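Local structure of alginate biosynthesis protein AlgX (Pseudomonas aeruginosa, 4KNC) at residues P129-Y143 and H154-T166. The protein takes part in the O-acetylation of the exopolysaccharide alginate and protects the polymer from degradation as it crosses the periplasm. Residues are numbered along the deposited sequence; the frame is centred on the assembly and turned at random.
Sequences PDFSPLFDEKEEHAY and HGARRSAKIVAET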
loop_
_atom_site.group_PDB
_atom_site.type_symbol
_atom_site.label_atom_id
_atom_site.label_comp_id
_atom_site.label_asym_id
_atom_site.label_seq_id
_atom_site.Cartn_x
_atom_site.Cartn_y
_atom_site.Cartn_z
ATOM N N PRO A 129 -5.241 0.779 14.654
ATOM C CA PRO A 129 -5.999 1.890 15.236
ATOM C C PRO A 129 -7.472 1.830 14.851
ATOM O O PRO A 129 -7.840 1.444 13.722
ATOM C CB PRO A 129 -5.328 3.121 14.625
ATOM C CG PRO A 129 -3.929 2.676 14.366
ATOM C CD PRO A 129 -4.035 1.244 13.944
ATOM N N ASP A 130 -8.315 2.195 15.807
ATOM C CA ASP A 130 -9.760 2.198 15.607
ATOM C C ASP A 130 -10.223 3.624 15.366
ATOM O O ASP A 130 -10.182 4.452 16.277
ATOM C CB ASP A 130 -10.424 1.633 16.866
ATOM C CG ASP A 130 -11.934 1.583 16.767
ATOM O OD1 ASP A 130 -12.500 2.087 15.779
ATOM O OD2 ASP A 130 -12.556 1.035 17.697
ATOM N N PHE A 131 -10.682 3.908 14.149
ATOM C CA PHE A 131 -11.086 5.260 13.769
ATOM C C PHE A 131 -12.570 5.516 14.005
ATOM O O PHE A 131 -13.056 6.611 13.725
ATOM C CB PHE A 131 -10.731 5.559 12.288
ATOM C CG PHE A 131 -9.252 5.470 11.999
ATOM C CD1 PHE A 131 -8.359 6.339 12.621
ATOM C CD2 PHE A 131 -8.751 4.501 11.134
ATOM C CE1 PHE A 131 -6.986 6.260 12.373
ATOM C CE2 PHE A 131 -7.383 4.412 10.890
ATOM C CZ PHE A 131 -6.500 5.300 11.504
ATOM N N SER A 132 -13.286 4.525 14.533
ATOM C CA SER A 132 -14.725 4.694 14.725
ATOM C C SER A 132 -15.154 5.922 15.561
ATOM O O SER A 132 -16.221 6.476 15.310
ATOM C CB SER A 132 -15.398 3.402 15.219
ATOM O OG SER A 132 -14.852 2.972 16.452
ATOM N N PRO A 133 -14.323 6.378 16.524
ATOM C CA PRO A 133 -14.766 7.634 17.155
ATOM C C PRO A 133 -14.874 8.815 16.193
ATOM O O PRO A 133 -15.528 9.801 16.540
ATOM C CB PRO A 133 -13.680 7.910 18.199
ATOM C CG PRO A 133 -13.157 6.550 18.556
ATOM C CD PRO A 133 -13.189 5.776 17.248
ATOM N N LEU A 134 -14.267 8.718 15.008
ATOM C CA LEU A 134 -14.337 9.809 14.037
ATOM C C LEU A 134 -15.538 9.704 13.103
ATOM O O LEU A 134 -15.760 10.590 12.278
ATOM C CB LEU A 134 -13.054 9.878 13.203
ATOM C CG LEU A 134 -11.768 9.921 14.016
ATOM C CD1 LEU A 134 -10.565 10.058 13.079
ATOM C CD2 LEU A 134 -11.838 11.071 15.035
ATOM N N PHE A 135 -16.299 8.619 13.218
ATOM C CA PHE A 135 -17.406 8.371 12.291
ATOM C C PHE A 135 -18.569 9.325 12.525
ATOM O O PHE A 135 -18.754 9.843 13.630
ATOM C CB PHE A 135 -17.936 6.945 12.424
ATOM C CG PHE A 135 -16.986 5.882 11.950
ATOM C CD1 PHE A 135 -15.712 6.202 11.507
ATOM C CD2 PHE A 135 -17.375 4.551 11.960
ATOM C CE1 PHE A 135 -14.840 5.210 11.082
ATOM C CE2 PHE A 135 -16.517 3.561 11.536
ATOM C CZ PHE A 135 -15.247 3.884 11.095
ATOM N N ASP A 136 -19.362 9.532 11.479
ATOM C CA ASP A 136 -20.536 10.391 11.543
ATOM C C ASP A 136 -20.186 11.737 12.170
ATOM O O ASP A 136 -20.919 12.251 13.003
ATOM C CB ASP A 136 -21.642 9.706 12.359
ATOM C CG ASP A 136 -23.019 10.150 11.937
ATOM O OD1 ASP A 136 -23.090 11.085 11.116
ATOM O OD2 ASP A 136 -24.021 9.566 12.405
ATOM N N GLU A 137 -19.044 12.287 11.786
ATOM C CA GLU A 137 -18.484 13.445 12.471
ATOM C C GLU A 137 -19.350 14.683 12.292
ATOM O O GLU A 137 -20.087 14.808 11.307
ATOM C CB GLU A 137 -17.090 13.754 11.917
ATOM C CG GLU A 137 -17.153 14.426 10.532
ATOM C CD GLU A 137 -15.795 14.865 10.007
ATOM O OE1 GLU A 137 -14.748 14.477 10.584
ATOM O OE2 GLU A 137 -15.781 15.607 9.008
ATOM N N LYS A 138 -19.247 15.601 13.249
ATOM C CA LYS A 138 -19.661 16.985 13.031
ATOM C C LYS A 138 -18.496 17.901 13.381
ATOM O O LYS A 138 -18.197 18.138 14.553
ATOM C CB LYS A 138 -20.909 17.334 13.840
ATOM C CG LYS A 138 -22.154 16.595 13.368
ATOM N N GLU A 139 -17.820 18.383 12.347
ATOM C CA GLU A 139 -16.591 19.144 12.494
ATOM C C GLU A 139 -16.670 20.318 11.558
ATOM O O GLU A 139 -17.297 20.222 10.512
ATOM C CB GLU A 139 -15.398 18.293 12.068
ATOM C CG GLU A 139 -15.121 17.118 12.983
ATOM C CD GLU A 139 -14.522 17.544 14.309
ATOM O OE1 GLU A 139 -13.960 18.657 14.385
ATOM O OE2 GLU A 139 -14.608 16.753 15.271
ATOM N N GLU A 140 -16.013 21.416 11.905
ATOM C CA GLU A 140 -15.982 22.566 11.012
ATOM C C GLU A 140 -15.071 22.313 9.821
ATOM O O GLU A 140 -15.388 22.688 8.698
ATOM C CB GLU A 140 -15.542 23.807 11.765
ATOM C CG GLU A 140 -16.612 24.304 12.694
ATOM C CD GLU A 140 -17.805 24.888 11.955
ATOM O OE1 GLU A 140 -17.594 25.577 10.932
ATOM O OE2 GLU A 140 -18.953 24.657 12.400
ATOM N N HIS A 141 -13.935 21.685 10.081
ATOM C CA HIS A 141 -13.023 21.269 9.025
ATOM C C HIS A 141 -13.278 19.807 8.666
ATOM O O HIS A 141 -12.815 18.903 9.360
ATOM C CB HIS A 141 -11.574 21.457 9.467
ATOM C CG HIS A 141 -11.205 22.885 9.720
ATOM N ND1 HIS A 141 -10.720 23.327 10.933
ATOM C CD2 HIS A 141 -11.250 23.972 8.914
ATOM C CE1 HIS A 141 -10.480 24.623 10.862
ATOM N NE2 HIS A 141 -10.791 25.039 9.646
ATOM N N ALA A 142 -14.024 19.592 7.588
ATOM C CA ALA A 142 -14.434 18.254 7.175
ATOM C C ALA A 142 -13.243 17.305 7.027
ATOM O O ALA A 142 -12.185 17.696 6.522
ATOM C CB ALA A 142 -15.203 18.337 5.863
ATOM N N TYR A 143 -13.420 16.061 7.464
ATOM C CA TYR A 143 -12.364 15.046 7.373
ATOM C C TYR A 143 -11.907 14.877 5.908
ATOM O O TYR A 143 -10.703 14.893 5.611
ATOM C CB TYR A 143 -12.898 13.733 7.948
ATOM C CG TYR A 143 -11.942 12.558 8.038
ATOM C CD1 TYR A 143 -11.641 11.794 6.916
ATOM C CD2 TYR A 143 -11.411 12.154 9.269
ATOM C CE1 TYR A 143 -10.789 10.705 6.996
ATOM C CE2 TYR A 143 -10.571 11.057 9.358
ATOM C CZ TYR A 143 -10.256 10.336 8.211
ATOM O OH TYR A 143 -9.409 9.240 8.269
ATOM N N HIS A 154 -6.706 18.280 7.953
ATOM C CA HIS A 154 -7.410 18.105 9.228
ATOM C C HIS A 154 -7.840 16.647 9.480
ATOM O O HIS A 154 -7.683 16.123 10.591
ATOM C CB HIS A 154 -8.600 19.067 9.328
ATOM C CG HIS A 154 -8.212 20.468 9.702
ATOM N ND1 HIS A 154 -7.952 20.848 11.005
ATOM C CD2 HIS A 154 -8.049 21.583 8.948
ATOM C CE1 HIS A 154 -7.629 22.129 11.033
ATOM N NE2 HIS A 154 -7.684 22.599 9.799
ATOM N N GLY A 155 -8.354 15.987 8.440
ATOM C CA GLY A 155 -8.696 14.575 8.522
ATOM C C GLY A 155 -7.485 13.715 8.862
ATOM O O GLY A 155 -7.549 12.828 9.729
ATOM N N ALA A 156 -6.376 13.980 8.172
ATOM C CA ALA A 156 -5.123 13.278 8.424
ATOM C C ALA A 156 -4.641 13.509 9.860
ATOM O O ALA A 156 -4.066 12.623 10.472
ATOM C CB ALA A 156 -4.051 13.731 7.431
ATOM N N ARG A 157 -4.877 14.709 10.380
ATOM C CA ARG A 157 -4.430 15.086 11.715
ATOM C C ARG A 157 -5.216 14.326 12.788
ATOM O O ARG A 157 -4.630 13.710 13.695
ATOM C CB ARG A 157 -4.559 16.604 11.908
ATOM C CG ARG A 157 -4.210 17.078 13.332
ATOM C CD ARG A 157 -4.362 18.607 13.472
ATOM N NE ARG A 157 -4.177 19.039 14.854
ATOM C CZ ARG A 157 -5.117 18.943 15.791
ATOM N NH1 ARG A 157 -6.306 18.439 15.475
ATOM N NH2 ARG A 157 -4.870 19.343 17.040
ATOM N N ARG A 158 -6.543 14.352 12.667
ATOM C CA ARG A 158 -7.400 13.637 13.616
ATOM C C ARG A 158 -7.121 12.145 13.547
ATOM O O ARG A 158 -7.223 11.440 14.553
ATOM C CB ARG A 158 -8.894 13.916 13.368
ATOM C CG ARG A 158 -9.304 15.387 13.595
ATOM C CD ARG A 158 -10.820 15.597 13.730
ATOM N NE ARG A 158 -11.556 15.521 12.461
ATOM C CZ ARG A 158 -11.737 16.541 11.618
ATOM N NH1 ARG A 158 -12.423 16.364 10.487
ATOM N NH2 ARG A 158 -11.223 17.734 11.881
ATOM N N SER A 159 -6.775 11.650 12.362
ATOM C CA SER A 159 -6.428 10.238 12.239
ATOM C C SER A 159 -5.101 9.929 12.935
ATOM O O SER A 159 -4.940 8.909 13.631
ATOM C CB SER A 159 -6.344 9.855 10.758
ATOM O OG SER A 159 -7.576 10.114 10.124
ATOM N N ALA A 160 -4.135 10.813 12.729
ATOM C CA ALA A 160 -2.808 10.585 13.270
ATOM C C ALA A 160 -2.799 10.648 14.816
ATOM O O ALA A 160 -1.991 9.978 15.469
ATOM C CB ALA A 160 -1.813 11.564 12.666
ATOM N N LYS A 161 -3.711 11.417 15.400
ATOM C CA LYS A 161 -3.829 11.435 16.862
ATOM C C LYS A 161 -4.163 10.021 17.417
ATOM O O LYS A 161 -3.496 9.511 18.344
ATOM C CB LYS A 161 -4.862 12.480 17.297
ATOM C CG LYS A 161 -4.795 12.845 18.764
ATOM C CD LYS A 161 -5.665 14.059 19.056
ATOM C CE LYS A 161 -5.312 15.212 18.132
ATOM N N ILE A 162 -5.154 9.374 16.798
ATOM C CA ILE A 162 -5.516 8.005 17.163
ATOM C C ILE A 162 -4.388 6.995 16.878
ATOM O O ILE A 162 -4.040 6.153 17.748
ATOM C CB ILE A 162 -6.829 7.584 16.482
ATOM C CG1 ILE A 162 -7.982 8.430 17.023
ATOM C CG2 ILE A 162 -7.119 6.097 16.713
ATOM C CD1 ILE A 162 -9.315 8.141 16.344
ATOM N N VAL A 163 -3.788 7.091 15.688
ATOM C CA VAL A 163 -2.694 6.162 15.361
ATOM C C VAL A 163 -1.555 6.269 16.384
ATOM O O VAL A 163 -1.017 5.256 16.843
ATOM C CB VAL A 163 -2.126 6.359 13.930
ATOM C CG1 VAL A 163 -0.987 5.363 13.681
ATOM C CG2 VAL A 163 -3.221 6.184 12.888
ATOM N N ALA A 164 -1.213 7.509 16.745
ATOM C CA ALA A 164 -0.186 7.790 17.737
ATOM C C ALA A 164 -0.506 7.075 19.044
ATOM O O ALA A 164 0.389 6.474 19.675
ATOM C CB ALA A 164 -0.061 9.283 17.976
ATOM N N GLU A 165 -1.777 7.130 19.451
ATOM C CA GLU A 165 -2.136 6.373 20.657
ATOM C C GLU A 165 -1.848 4.884 20.495
ATOM O O GLU A 165 -1.299 4.270 21.403
ATOM C CB GLU A 165 -3.575 6.635 21.092
ATOM C CG GLU A 165 -3.745 8.059 21.603
ATOM C CD GLU A 165 -2.742 8.382 22.704
ATOM O OE1 GLU A 165 -2.798 7.701 23.753
ATOM O OE2 GLU A 165 -1.893 9.291 22.517
ATOM N N THR A 166 -2.163 4.302 19.337
ATOM C CA THR A 166 -1.757 2.894 19.125
ATOM C C THR A 166 -0.227 2.675 19.168
ATOM O O THR A 166 0.251 1.714 19.777
ATOM C CB THR A 166 -2.344 2.301 17.821
ATOM O OG1 THR A 166 -3.754 2.155 17.964
ATOM C CG2 THR A 166 -1.755 0.935 17.514
HETATM O O HOH W 1 -13.604 13.251 12.641
#
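Tyr143 and Gly155 mark the tight end of this contact: their CA atoms lie 3.9 Å apart, and Gly155 CA sits over one face of the phenol ring, 22° off its normal. The helix comes this close where it has no side chain. With CG anti to the backbone N (chi1 -176°), the Tyr143 ring runs along the helix, and OH donates to Ser159 OG at 2.8 Å; that hydroxyl in turn donates to Gly155 O, one turn back. Further along, apolar groups take over. Phe131 turns its edge to the helix, with Ser159 O in the ring plane and CZ 3.7 Å from Val163 CG2, while Leu134 CG meets Ile162 CD1 at 3.8 Å, the two side chains tip to tip. Pro129 closes this side by setting CG against Val163 and Thr166.

Both segments belong to the SGNH hydrolase-like domain, where residues 129-143 are part of the connection between helix 107-123 and helix 153-169. Tyr143 stands about 9 Å, side chain to side chain, from His150, the inferred proton acceptor of the active site; Thr152 OG1, just before the helical segment, bonds to Tyr143 O and Gly155 N.

The solvent side is polar. Arg158, its chain bent at chi3, brings its guanidinium end-on to His141 O, held by NH1 at 2.8 Å and, less straight, by NH2 at 3.2 Å. NH1 also forms a salt bridge with Glu137 OE1, and a water bridges that oxygen to Arg158 NE. Glu137 OE2 accepts from Tyr143 N, tying the loop together. Exposed Glu139 lays CG over one guanidinium face, its OE1 making a long, charge-only pairing with NH2. Beside it, the imidazoles of exposed His141 and of His154 form an offset stack with centroids 3.9 Å apart and planes 11° from parallel.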